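Local coordinates for Lmo2470 protein (Listeria monocytogenes EGD-e, PDB 5HL3) that interacts with afadin as a leucine-rich-repeat internalin and facilitates crossing of the basement membrane, at residues Thr75-Met80 and Thr93-Leu98; Pro123-Ile128 and Thr143-Leu148; Asp61-Leu66 and Glu88-Thr93; Ala24-Lys29 and Phe53-Ile58; Asp16-Asp21 and Glu67-Asn72. One frame throughout, in Å; residues are numbered along the deposited sequence. Where two conformers were deposited one is given.

Contact 1 of 5, residues Thr75-Met80 and Thr93-Leu98; sequences TDVSIM and TTIPHL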
# COMPACT_ATOMS: atom_id res chain seq x y z
N THR A 75 16.70 18.59 -11.34
CA THR A 75 15.62 17.65 -11.65
C THR A 75 15.14 16.83 -10.45
O THR A 75 14.15 16.14 -10.56
CB THR A 75 16.04 16.66 -12.75
OG1 THR A 75 17.18 15.88 -12.29
CG2 THR A 75 16.39 17.39 -14.04
N ASP A 76 15.86 16.89 -9.33
CA ASP A 76 15.51 16.12 -8.13
C ASP A 76 15.55 16.97 -6.89
O ASP A 76 16.47 17.79 -6.72
CB ASP A 76 16.48 14.96 -7.89
CG ASP A 76 16.13 14.16 -6.60
OD1 ASP A 76 15.12 13.44 -6.60
OD2 ASP A 76 16.78 14.33 -5.54
N VAL A 77 14.58 16.76 -6.01
CA VAL A 77 14.56 17.37 -4.68
C VAL A 77 14.36 16.22 -3.70
O VAL A 77 13.41 15.47 -3.81
CB VAL A 77 13.47 18.45 -4.49
CG1 VAL A 77 13.30 18.81 -3.02
CG2 VAL A 77 13.85 19.70 -5.28
N SER A 78 15.30 16.08 -2.76
CA SER A 78 15.22 15.04 -1.75
C SER A 78 15.30 15.69 -0.38
O SER A 78 16.24 16.41 -0.08
CB SER A 78 16.31 14.00 -1.96
OG SER A 78 16.07 13.26 -3.14
N ILE A 79 14.30 15.43 0.44
CA ILE A 79 14.23 15.96 1.81
C ILE A 79 14.46 14.75 2.72
O ILE A 79 13.54 13.96 2.99
CB ILE A 79 12.90 16.69 2.05
CG1 ILE A 79 12.80 17.86 1.05
CG2 ILE A 79 12.86 17.24 3.48
CD1 ILE A 79 11.45 18.33 0.71
N MSE A 80 15.70 14.60 3.16
CA MSE A 80 16.11 13.41 3.91
C MSE A 80 15.83 13.48 5.37
O MSE A 80 15.70 12.44 6.00
CB MSE A 80 17.62 13.21 3.71
CG MSE A 80 17.95 12.99 2.23
SE MSE A 80 17.14 11.37 1.44
CE MSE A 80 18.24 10.14 2.46
N THR A 93 8.41 28.83 -8.64
CA THR A 93 8.59 28.92 -10.08
C THR A 93 10.02 28.73 -10.56
O THR A 93 10.26 28.80 -11.76
CB THR A 93 8.14 30.32 -10.57
OG1 THR A 93 8.93 31.31 -9.92
CG2 THR A 93 6.64 30.54 -10.31
N THR A 94 10.95 28.48 -9.65
CA THR A 94 12.38 28.46 -10.00
C THR A 94 13.01 27.08 -10.10
O THR A 94 14.22 26.97 -10.12
CB THR A 94 13.17 29.31 -8.98
OG1 THR A 94 12.93 28.81 -7.67
CG2 THR A 94 12.75 30.79 -9.06
N ILE A 95 12.20 26.02 -10.17
CA ILE A 95 12.72 24.65 -10.43
C ILE A 95 11.85 24.08 -11.56
O ILE A 95 11.14 23.07 -11.40
CB ILE A 95 12.68 23.74 -9.19
CG1 ILE A 95 13.13 24.50 -7.93
CG2 ILE A 95 13.58 22.53 -9.44
CD1 ILE A 95 13.00 23.66 -6.67
N PRO A 96 11.91 24.71 -12.74
CA PRO A 96 10.99 24.36 -13.82
C PRO A 96 11.12 22.94 -14.34
O PRO A 96 10.13 22.39 -14.87
CB PRO A 96 11.36 25.35 -14.92
CG PRO A 96 12.74 25.81 -14.61
CD PRO A 96 12.77 25.85 -13.12
N HIS A 97 12.29 22.32 -14.16
CA HIS A 97 12.52 20.97 -14.70
C HIS A 97 12.51 19.88 -13.64
O HIS A 97 12.99 18.79 -13.88
CB HIS A 97 13.79 21.00 -15.56
CG HIS A 97 13.71 22.03 -16.64
ND1 HIS A 97 12.80 21.94 -17.67
CD2 HIS A 97 14.32 23.22 -16.79
CE1 HIS A 97 12.89 23.01 -18.43
NE2 HIS A 97 13.82 23.81 -17.93
N LEU A 98 11.91 20.18 -12.49
CA LEU A 98 11.78 19.18 -11.45
C LEU A 98 11.05 17.93 -11.95
O LEU A 98 9.97 18.02 -12.55
CB LEU A 98 11.02 19.78 -10.27
CG LEU A 98 10.99 18.91 -9.00
CD1 LEU A 98 12.37 18.48 -8.51
CD2 LEU A 98 10.24 19.63 -7.90

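Contact 2 of 5, residues Pro123-Ile128 and Thr143-Leu148; sequences PEMDTI and TGMPAL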
# COMPACT_ATOMS: atom_id res chain seq x y z
N PRO A 123 5.62 20.90 -14.22
CA PRO A 123 4.92 20.11 -15.25
C PRO A 123 5.65 18.85 -15.71
O PRO A 123 5.02 18.00 -16.33
CB PRO A 123 4.79 21.09 -16.41
CG PRO A 123 5.91 22.03 -16.23
CD PRO A 123 6.05 22.20 -14.75
N GLU A 124 6.94 18.74 -15.44
CA GLU A 124 7.70 17.55 -15.80
C GLU A 124 7.79 16.54 -14.67
O GLU A 124 8.51 15.55 -14.79
CB GLU A 124 9.10 17.94 -16.30
CG GLU A 124 9.01 18.88 -17.52
CD GLU A 124 10.32 19.48 -17.97
OE1 GLU A 124 11.38 19.08 -17.52
OE2 GLU A 124 10.29 20.38 -18.82
N MSE A 125 7.03 16.72 -13.59
CA MSE A 125 7.11 15.74 -12.50
C MSE A 125 6.82 14.33 -12.97
O MSE A 125 5.82 14.09 -13.63
CB MSE A 125 6.14 16.10 -11.38
CG MSE A 125 6.42 15.32 -10.08
SE MSE A 125 7.95 16.00 -9.08
CE MSE A 125 7.00 17.46 -8.17
N ASP A 126 7.70 13.41 -12.57
CA ASP A 126 7.59 11.98 -12.92
C ASP A 126 7.25 11.10 -11.71
O ASP A 126 6.43 10.18 -11.82
CB ASP A 126 8.93 11.53 -13.57
CG ASP A 126 8.95 10.08 -13.92
OD1 ASP A 126 9.27 9.27 -13.02
OD2 ASP A 126 8.69 9.75 -15.10
N THR A 127 7.87 11.38 -10.56
CA THR A 127 7.73 10.55 -9.37
C THR A 127 7.64 11.39 -8.12
O THR A 127 8.47 12.29 -7.93
CB THR A 127 8.91 9.56 -9.22
OG1 THR A 127 8.95 8.67 -10.36
CG2 THR A 127 8.81 8.72 -7.96
N ILE A 128 6.67 11.07 -7.27
CA ILE A 128 6.50 11.69 -5.95
C ILE A 128 6.48 10.58 -4.90
O ILE A 128 5.76 9.61 -5.05
CB ILE A 128 5.22 12.52 -5.85
CG1 ILE A 128 5.26 13.71 -6.84
CG2 ILE A 128 5.03 12.99 -4.40
CD1 ILE A 128 3.97 14.49 -6.87
N THR A 143 -3.97 18.48 -11.53
CA THR A 143 -4.26 19.13 -12.82
C THR A 143 -3.03 19.67 -13.49
O THR A 143 -3.13 20.13 -14.61
CB THR A 143 -5.26 20.30 -12.65
OG1 THR A 143 -4.74 21.22 -11.69
CG2 THR A 143 -6.65 19.82 -12.23
N GLY A 144 -1.87 19.65 -12.82
CA GLY A 144 -0.64 20.28 -13.37
C GLY A 144 0.55 19.37 -13.61
O GLY A 144 1.67 19.86 -13.89
N MSE A 145 0.35 18.06 -13.53
CA MSE A 145 1.46 17.10 -13.68
C MSE A 145 1.07 16.03 -14.65
O MSE A 145 0.91 14.86 -14.31
CB MSE A 145 1.84 16.54 -12.32
CG MSE A 145 2.48 17.62 -11.43
SE MSE A 145 3.12 16.98 -9.69
CE MSE A 145 1.39 16.57 -8.90
N PRO A 146 1.01 16.41 -15.92
CA PRO A 146 0.53 15.47 -16.94
C PRO A 146 1.43 14.28 -17.19
O PRO A 146 0.98 13.27 -17.76
CB PRO A 146 0.42 16.34 -18.18
CG PRO A 146 1.42 17.42 -18.00
CD PRO A 146 1.35 17.72 -16.51
N ALA A 147 2.70 14.37 -16.77
CA ALA A 147 3.66 13.32 -17.04
C ALA A 147 3.90 12.42 -15.82
O ALA A 147 4.81 11.60 -15.83
CB ALA A 147 4.94 13.93 -17.56
N LEU A 148 3.09 12.56 -14.78
CA LEU A 148 3.30 11.76 -13.57
C LEU A 148 3.21 10.25 -13.86
O LEU A 148 2.25 9.81 -14.50
CB LEU A 148 2.29 12.14 -12.48
CG LEU A 148 2.63 11.68 -11.06
CD1 LEU A 148 3.82 12.46 -10.53
CD2 LEU A 148 1.43 11.88 -10.15
O HOH W 1 7.37 11.48 -16.75

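Contact 3 of 5, residues Asp61-Leu66 and Glu88-Thr93; sequences DSMQLL and EFPDIT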
# COMPACT_ATOMS: atom_id res chain seq x y z
N ASP A 61 7.99 28.35 5.54
CA ASP A 61 8.39 29.70 5.16
C ASP A 61 9.82 29.80 4.68
O ASP A 61 10.10 30.48 3.66
CB ASP A 61 8.17 30.67 6.32
CG ASP A 61 6.70 30.99 6.54
OD1 ASP A 61 5.88 30.69 5.64
OD2 ASP A 61 6.38 31.57 7.61
N SER A 62 10.75 29.17 5.38
CA SER A 62 12.12 29.24 4.89
C SER A 62 12.36 28.43 3.61
O SER A 62 13.17 28.84 2.78
CB SER A 62 13.15 28.97 6.00
OG SER A 62 12.87 27.83 6.77
N MSE A 63 11.66 27.31 3.41
CA MSE A 63 11.82 26.57 2.16
C MSE A 63 11.38 27.42 0.99
O MSE A 63 11.91 27.29 -0.11
CB MSE A 63 11.04 25.24 2.23
CG MSE A 63 11.45 24.27 1.12
SE MSE A 63 13.31 23.59 1.27
CE MSE A 63 12.91 21.98 2.31
N GLN A 64 10.39 28.29 1.19
CA GLN A 64 9.91 29.20 0.14
C GLN A 64 11.01 30.13 -0.39
O GLN A 64 10.92 30.61 -1.52
CB GLN A 64 8.78 30.05 0.71
CG GLN A 64 8.05 30.89 -0.30
CD GLN A 64 6.93 30.13 -0.96
OE1 GLN A 64 6.23 29.31 -0.30
NE2 GLN A 64 6.68 30.44 -2.22
N LEU A 65 12.05 30.38 0.42
CA LEU A 65 13.16 31.23 -0.00
C LEU A 65 13.90 30.67 -1.21
O LEU A 65 14.67 31.38 -1.83
CB LEU A 65 14.15 31.47 1.14
CG LEU A 65 13.58 32.14 2.41
CD1 LEU A 65 14.57 31.98 3.56
CD2 LEU A 65 13.26 33.62 2.15
N LEU A 66 13.69 29.40 -1.55
CA LEU A 66 14.26 28.86 -2.77
C LEU A 66 13.81 29.60 -4.02
O LEU A 66 14.51 29.56 -5.06
CB LEU A 66 13.93 27.36 -2.91
CG LEU A 66 14.62 26.40 -1.97
CD1 LEU A 66 14.06 24.99 -2.17
CD2 LEU A 66 16.13 26.38 -2.15
N GLU A 88 5.18 21.00 3.94
CA GLU A 88 4.90 21.06 2.51
C GLU A 88 6.11 21.56 1.74
O GLU A 88 6.78 22.52 2.18
CB GLU A 88 3.74 22.01 2.29
CG GLU A 88 3.33 22.27 0.88
CD GLU A 88 2.07 23.07 0.84
OE1 GLU A 88 2.18 24.28 0.60
OE2 GLU A 88 1.02 22.50 1.17
N PHE A 89 6.44 20.91 0.62
CA PHE A 89 7.43 21.49 -0.29
C PHE A 89 6.67 22.48 -1.17
O PHE A 89 5.67 22.12 -1.76
CB PHE A 89 8.15 20.43 -1.13
CG PHE A 89 9.28 21.00 -1.91
CD1 PHE A 89 10.47 21.34 -1.28
CD2 PHE A 89 9.14 21.30 -3.25
CE1 PHE A 89 11.50 21.94 -1.98
CE2 PHE A 89 10.17 21.90 -3.94
CZ PHE A 89 11.34 22.22 -3.31
N PRO A 90 7.11 23.74 -1.22
CA PRO A 90 6.31 24.75 -1.92
C PRO A 90 6.28 24.61 -3.44
O PRO A 90 7.18 24.00 -4.02
CB PRO A 90 6.98 26.05 -1.50
CG PRO A 90 8.42 25.67 -1.37
CD PRO A 90 8.37 24.30 -0.72
N ASP A 91 5.24 25.17 -4.04
CA ASP A 91 5.05 25.20 -5.50
C ASP A 91 5.67 26.52 -5.99
O ASP A 91 4.98 27.52 -6.11
CB ASP A 91 3.53 25.13 -5.78
CG ASP A 91 3.20 24.89 -7.22
OD1 ASP A 91 4.09 24.60 -8.05
OD2 ASP A 91 2.00 24.96 -7.56
N ILE A 92 6.98 26.53 -6.19
CA ILE A 92 7.71 27.74 -6.59
C ILE A 92 8.04 27.69 -8.07
O ILE A 92 7.96 26.61 -8.68
CB ILE A 92 8.98 27.96 -5.73
CG1 ILE A 92 9.94 26.76 -5.84
CG2 ILE A 92 8.60 28.18 -4.26
CD1 ILE A 92 11.30 26.99 -5.24
N THR A 93 8.41 28.83 -8.64
CA THR A 93 8.59 28.92 -10.08
C THR A 93 10.02 28.73 -10.56
O THR A 93 10.26 28.80 -11.76
CB THR A 93 8.14 30.32 -10.57
OG1 THR A 93 8.93 31.31 -9.92
CG2 THR A 93 6.64 30.54 -10.31
O HOH W 2 4.72 29.13 -3.52

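Contact 4 of 5, residues Ala24-Lys29 and Phe53-Ile58; sequences AKDMAK and FETSTI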
# COMPACT_ATOMS: atom_id res chain seq x y z
N ALA A 24 20.47 27.92 4.36
CA ALA A 24 21.79 28.30 3.85
C ALA A 24 22.82 27.22 4.06
O ALA A 24 23.64 26.96 3.19
CB ALA A 24 22.24 29.61 4.46
N LYS A 25 22.77 26.56 5.21
CA LYS A 25 23.67 25.44 5.51
C LYS A 25 23.48 24.33 4.46
O LYS A 25 24.45 23.83 3.88
CB LYS A 25 23.41 24.91 6.92
CG LYS A 25 24.05 23.57 7.28
CD LYS A 25 23.95 23.24 8.77
CE LYS A 25 24.37 21.80 9.07
NZ LYS A 25 23.38 20.77 8.60
N ASP A 26 22.23 23.95 4.22
CA ASP A 26 21.95 22.90 3.24
C ASP A 26 22.31 23.35 1.83
O ASP A 26 22.84 22.55 1.06
CB ASP A 26 20.49 22.45 3.32
CG ASP A 26 20.20 21.64 4.58
OD1 ASP A 26 21.12 21.44 5.42
OD2 ASP A 26 19.01 21.23 4.71
N MSE A 27 22.10 24.61 1.52
CA MSE A 27 22.49 25.10 0.18
C MSE A 27 24.00 25.11 0.01
O MSE A 27 24.48 24.78 -1.06
CB MSE A 27 21.86 26.46 -0.11
CG MSE A 27 20.36 26.37 -0.39
SE MSE A 27 19.90 25.14 -1.88
CE MSE A 27 21.25 25.70 -3.17
N ALA A 28 24.76 25.48 1.04
CA ALA A 28 26.21 25.42 0.94
C ALA A 28 26.68 23.99 0.67
O ALA A 28 27.59 23.76 -0.12
CB ALA A 28 26.87 25.99 2.21
N LYS A 29 26.04 23.02 1.32
CA LYS A 29 26.39 21.62 1.08
C LYS A 29 26.04 21.23 -0.37
O LYS A 29 26.84 20.59 -1.05
CB LYS A 29 25.67 20.72 2.08
CG LYS A 29 26.10 19.27 1.96
CD LYS A 29 25.40 18.40 2.98
CE LYS A 29 25.56 16.94 2.60
NZ LYS A 29 24.59 16.04 3.25
N PHE A 53 18.02 18.25 1.25
CA PHE A 53 17.75 19.00 2.47
C PHE A 53 17.78 18.07 3.66
O PHE A 53 17.28 16.94 3.60
CB PHE A 53 16.42 19.77 2.37
CG PHE A 53 16.45 20.78 1.27
CD1 PHE A 53 17.16 21.95 1.42
CD2 PHE A 53 15.89 20.52 0.03
CE1 PHE A 53 17.30 22.87 0.37
CE2 PHE A 53 16.03 21.43 -1.02
CZ PHE A 53 16.74 22.60 -0.84
N GLU A 54 18.39 18.52 4.74
CA GLU A 54 18.55 17.66 5.93
C GLU A 54 18.55 18.40 7.25
O GLU A 54 18.58 17.76 8.29
CB GLU A 54 19.84 16.86 5.80
CG GLU A 54 21.08 17.75 5.82
CD GLU A 54 22.41 17.01 5.85
OE1 GLU A 54 22.42 15.78 5.65
OE2 GLU A 54 23.42 17.73 6.07
N THR A 55 18.46 19.72 7.24
CA THR A 55 18.49 20.51 8.50
C THR A 55 17.04 20.73 8.93
O THR A 55 16.24 21.36 8.22
CB THR A 55 19.28 21.81 8.34
OG1 THR A 55 20.64 21.45 8.01
CG2 THR A 55 19.33 22.59 9.64
N SER A 56 16.73 20.23 10.12
CA SER A 56 15.33 20.16 10.58
C SER A 56 14.73 21.46 11.11
O SER A 56 13.55 21.47 11.47
CB SER A 56 15.16 19.02 11.58
OG SER A 56 15.26 17.77 10.91
N THR A 57 15.49 22.54 11.11
CA THR A 57 14.96 23.85 11.45
C THR A 57 14.33 24.55 10.25
O THR A 57 13.74 25.60 10.42
CB THR A 57 16.06 24.78 12.01
OG1 THR A 57 17.11 24.89 11.04
CG2 THR A 57 16.60 24.25 13.34
N ILE A 58 14.46 23.99 9.05
CA ILE A 58 13.81 24.58 7.88
C ILE A 58 12.29 24.44 8.05
O ILE A 58 11.81 23.39 8.47
CB ILE A 58 14.30 23.89 6.58
CG1 ILE A 58 15.80 24.19 6.37
CG2 ILE A 58 13.48 24.39 5.38
CD1 ILE A 58 16.43 23.39 5.27
O HOH W 3 23.66 20.37 5.70
O HOH W 4 25.89 16.70 5.79

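Contact 5 of 5, residues Asp16-Asp21 and Glu67-Asn72; sequences DVFPDD and ERAMFN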
# COMPACT_ATOMS: atom_id res chain seq x y z
N ASP A 16 22.99 35.53 1.98
CA ASP A 16 22.16 36.64 1.51
C ASP A 16 21.10 36.15 0.51
O ASP A 16 19.95 36.62 0.53
CB ASP A 16 23.02 37.74 0.92
CG ASP A 16 23.96 38.39 1.96
OD1 ASP A 16 23.66 38.39 3.17
OD2 ASP A 16 24.93 38.93 1.49
N VAL A 17 21.45 35.17 -0.33
CA VAL A 17 20.47 34.60 -1.27
C VAL A 17 19.41 33.78 -0.54
O VAL A 17 18.24 33.85 -0.87
CB VAL A 17 21.20 33.69 -2.30
CG1 VAL A 17 20.20 33.09 -3.29
CG2 VAL A 17 22.31 34.45 -3.04
N PHE A 18 19.84 33.07 0.49
CA PHE A 18 18.99 32.14 1.24
C PHE A 18 19.05 32.53 2.73
O PHE A 18 19.76 31.90 3.50
CB PHE A 18 19.51 30.72 1.05
CG PHE A 18 19.61 30.30 -0.40
CD1 PHE A 18 18.47 30.04 -1.16
CD2 PHE A 18 20.83 30.12 -1.00
CE1 PHE A 18 18.58 29.62 -2.49
CE2 PHE A 18 20.95 29.68 -2.32
CZ PHE A 18 19.81 29.43 -3.06
N PRO A 19 18.29 33.55 3.13
CA PRO A 19 18.44 34.14 4.47
C PRO A 19 17.72 33.35 5.57
O PRO A 19 16.76 33.81 6.18
CB PRO A 19 17.88 35.56 4.28
CG PRO A 19 16.85 35.37 3.24
CD PRO A 19 17.42 34.37 2.28
N ASP A 20 18.25 32.17 5.83
CA ASP A 20 17.75 31.27 6.87
C ASP A 20 18.90 30.36 7.20
O ASP A 20 19.53 29.80 6.29
CB ASP A 20 16.56 30.46 6.38
CG ASP A 20 16.11 29.44 7.41
OD1 ASP A 20 15.47 29.86 8.41
OD2 ASP A 20 16.43 28.23 7.26
N ASP A 21 19.18 30.17 8.47
CA ASP A 21 20.39 29.42 8.85
C ASP A 21 20.40 28.00 8.30
O ASP A 21 21.38 27.57 7.70
CB ASP A 21 20.61 29.45 10.36
CG ASP A 21 20.99 30.86 10.88
OD1 ASP A 21 21.40 31.76 10.11
OD2 ASP A 21 20.90 31.08 12.10
N GLU A 67 12.70 30.33 -3.94
CA GLU A 67 12.25 31.12 -5.11
C GLU A 67 13.15 32.33 -5.39
O GLU A 67 12.98 33.00 -6.40
CB GLU A 67 10.80 31.56 -4.94
CG GLU A 67 10.60 32.63 -3.88
CD GLU A 67 9.17 32.79 -3.44
OE1 GLU A 67 8.24 32.22 -4.07
OE2 GLU A 67 8.93 33.50 -2.45
N ARG A 68 14.12 32.58 -4.51
CA ARG A 68 15.07 33.69 -4.70
C ARG A 68 16.23 33.30 -5.61
O ARG A 68 17.06 34.15 -5.90
CB ARG A 68 15.61 34.14 -3.35
CG ARG A 68 14.51 34.73 -2.45
CD ARG A 68 14.91 34.72 -0.99
NE ARG A 68 16.07 35.58 -0.69
CZ ARG A 68 16.00 36.82 -0.21
NH1 ARG A 68 14.84 37.42 -0.03
NH2 ARG A 68 17.12 37.47 0.06
N ALA A 69 16.29 32.05 -6.06
CA ALA A 69 17.37 31.60 -6.94
C ALA A 69 16.79 30.76 -8.07
O ALA A 69 15.86 29.99 -7.85
CB ALA A 69 18.40 30.77 -6.17
N MSE A 70 17.35 30.90 -9.26
CA MSE A 70 16.92 30.12 -10.42
C MSE A 70 17.72 28.85 -10.54
O MSE A 70 18.95 28.91 -10.66
CB MSE A 70 17.08 30.96 -11.69
CG MSE A 70 16.59 30.23 -12.95
SE MSE A 70 14.72 29.66 -12.93
CE MSE A 70 13.98 31.45 -12.91
N PHE A 71 17.03 27.71 -10.51
CA PHE A 71 17.63 26.38 -10.64
C PHE A 71 17.27 25.81 -12.02
O PHE A 71 16.28 25.09 -12.19
CB PHE A 71 17.11 25.46 -9.52
CG PHE A 71 17.46 25.95 -8.14
CD1 PHE A 71 18.71 25.73 -7.60
CD2 PHE A 71 16.53 26.66 -7.37
CE1 PHE A 71 19.03 26.18 -6.34
CE2 PHE A 71 16.85 27.10 -6.10
CZ PHE A 71 18.12 26.87 -5.59
N ASN A 72 18.09 26.16 -13.00
CA ASN A 72 17.83 25.82 -14.38
C ASN A 72 17.96 24.35 -14.69
O ASN A 72 17.29 23.86 -15.61
CB ASN A 72 18.78 26.60 -15.29
CG ASN A 72 18.46 28.07 -15.35
OD1 ASN A 72 17.31 28.44 -15.68
ND2 ASN A 72 19.44 28.92 -15.06

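Contact 1 of 5, residues Thr75-Met80 and Thr93-Leu98
Thr-75 and Leu-98 bring their CA atoms within 4.1 Å of each other, where the lead-in to strand 76-79 passes the end of a type I turn running from Ile-95 to Leu-98. The turn is closed by the bond from Leu-98 N to Ile-95 O (3.2 Å), and the carbonyl oxygen of His-97 faces the neighbouring backbone, 3.6 Å from Thr-75 CA. Segment 93-98 leads into strand 100-103, the parallel neighbour of 76-79, and this step from one rung to the next is that of a leucine-rich repeat, with branched aliphatic residues filling the interior. Leu-98 starts away from the strand, but its CG stands anti to the backbone N (chi1 -171°), and CD1 comes back to within 3.6 Å of Thr-75 O. The same methyl meets Val-77 CG2 at 3.8 Å, the two side chains crossing at about a right angle. Ile-95 CD1 approaches that valine methyl more loosely, at 4.3 Å. Polar residues suit the other side of the strand: in the conformers given, Asp-76 OD2 accepts from Ser-78 OG (2.7 Å), while OD1 bonds Thr-100 OG1. On the turn, His-97 ND1 pairs with Glu-124.

Contact 2 of 5, residues Pro123-Ile128 and Thr143-Leu148
Met-125 and Met-145 head an apolar contact between two successive leucine-rich repeats, at the point where segment 123-128 runs into strand 127-129 and the type I turn from Met-145 to Leu-148 leads toward the parallel strand 150-152. Both methionines are selenomethionines. Their side chains lie side by side and point the same way, with Met-145 SE 3.6 Å from Met-125 CB. In Met-125, CG stands anti to the backbone N (chi1 -166°), which places it 3.9 Å from Leu-148 CD1; the bends that follow direct SE and CE. Leu-148 runs alongside it in the same direction. Ile-128 crosses Met-145 and Leu-148 at about a right angle: its CD1 touches Met-145 SE at 3.9 Å and its CG1 lies near Leu-148 CD1. Long flexible methionine chains suit such an interior, since they can bend to fit the rigid branched neighbours. The backbones approach as well, through CA-H...O contacts: Pro-123 CA faces Gly-144 O at 3.5 Å with an angle at H of 159°, and Leu-148 CA lies 3.4 Å from Met-125 O. Proline, alanine and aspartate lie on the solvent side, where a single water spans the segments, donating to Asp-126 OD2 and to Ala-147 O, each at 2.7 Å.

Contact 3 of 5, residues Asp61-Leu66 and Glu88-Thr93
Pro-90 presses its ring against Met-63, the last residue of the range 60-63, and against the following Gln-64, with Pro-90 CD 3.6 Å from Met-63 CG. The contact joins the helical N-terminal cap to the first turns of the leucine-rich-repeat solenoid: segment 88-93, on the return path after strand 76-79, packs against the short helical stretch that precedes that strand. Met-63, a selenomethionine, crosses Phe-89 at about a right angle. Its CG lies 3.9 Å from Phe-89 CE1, and its SE sits 5.3 Å from the centroid of the ring, an oblique Met-aromatic contact. Leu-66 also crosses the Phe-89 side chain at about a right angle, its CD1 4.0 Å from Phe-89 CE1, while its CB takes Ile-92 CD1 at 3.5 Å. Ile-92 holds CG1 between the backbone N and carbonyl carbon (chi1 58°), and the chain carries on extended to put CD1 against the leucine.

Farther out, the backbone of the return path is fixed by Tyr-122 OH, which bonds both Pro-90 O and Ile-92 N, and by the carboxylate of Asp-91, which takes the N-H groups of Gln-120 and Asn-121. Phe-89 is backed by Val-77 and Ile-79 of the strand. Gln-64, partly exposed at the margin, lies alongside Pro-90 and Ile-92 but points the opposite way, its OE1 3.6 Å from Pro-90 CB. Its NE2 donates to Glu-67 OE1, and also to a water at 2.7 Å that in turn donates to Asp-91 O at 3.1 Å.

Contact 4 of 5, residues Ala24-Lys29 and Phe53-Ile58
Asp-26 grips the backbone of Glu-54 and Thr-55 with a single carboxylate oxygen. OD2 accepts from Glu-54 N at 2.8 Å, a nearly straight bond (167°) that arrives from above the carboxylate plane, and from Thr-55 N at 3.0 Å through its syn lone pair. The other oxygen, OD1, receives the hydroxyl of Thr-55 at 2.6 Å. This OG1 is the acceptor for Lys-25 NZ at 2.9 Å in the conformer given, so threonine stands between lysine and aspartate. With both oxygens so engaged, the buried carboxylate is held against rotation, and these donors would probably favour its charged form despite the nearby Glu-54 carboxylate.

The arrangement ties helix 21-30 of the internalin N-terminal cap to the loop leaving strand 50-53, the N-terminal edge strand of the parallel repeat sheet. Two lysines one helical turn apart suit the solvent side. Lys-29, extended, makes a salt bridge to Glu-54 OE1 whose hydrogen bond is weak (3.2 Å), and Lys-25 NZ stands a long 4.0 Å from Glu-54 OE2. A water links Lys-25 NZ, Asp-26 OD1 and Glu-54 OE2. Glu-54 also touches Glu-81, and a bound calcium ion lies about 5 Å from its side chain.

Inward, Ile-58 CD1 packs beside Asp-26 OD2, and the selenium of Met-27 meets the Phe-53 ring obliquely as a Met-aromatic contact, 4.1 Å from Phe-53 CE1.

Contact 5 of 5, residues Asp16-Asp21 and Glu67-Asn72
Arg-68 closes off the C-terminal end of helix 14-17 in the internalin N-terminal cap, where the helix gives way at Phe-18 to an inverse gamma turn centred on Pro-19. Two of its N-H groups reach carbonyls at this end. NE donates to Val-17 O at 2.8 Å (154°), from above that carbonyl's plane, and NH2 donates to Asp-16 O at 3.0 Å (150°), nearly along the C=O axis. Both oxygens lie close to the plane of the guanidinium, at its edge. A bend at chi3 (65°) turns the flat group to meet them. Pro-19 closes over one of its faces, with CD 3.5 Å from Arg-68 NE, tip to tip with the arginine.

On the inner side the contact is apolar. The small methyl of Ala-69 lets the Phe-18 ring come close, and its CB sits 3.7 Å from Phe-18 CZ and 4.1 Å from Val-17 CG1. Phe-18 and Phe-71 reach toward each other tip to tip, CZ to CZ at 4.0 Å. Val-17 CG1 lies over the centre of one face of the Phe-18 ring. Met-27 of helix 21-30 and Leu-45 of helix 42-46 extend this core.

Carbonyls at a helix's last turn lack following N-H partners within it, so the guanidinium supplies donors in their place, and its positive charge may complement the partial negative charge of the carbonyls at the end of this short helix.

From the N terminus, contact 5 opens first at 16-21 and closes at 67-72, drawing helix 14-17 onto the loop before strand 76-79. Nested inside that loop, contact 4 joins helix 21-30 to the chain leaving strand 50-53. Contact 3 opens at 61-66, still within the loop of contact 5, and closes at 88-93, so the two cross. Contact 1 opens at 75-80, after contact 5 has closed, and in turn crosses contact 3, with Thr-93 shared. Contact 2 follows in series, repeating the rung-to-rung packing farther along the solenoid. Met-27 and Leu-66 pack together between contacts 4 and 3, and thus the helical cap continues into the repeat core.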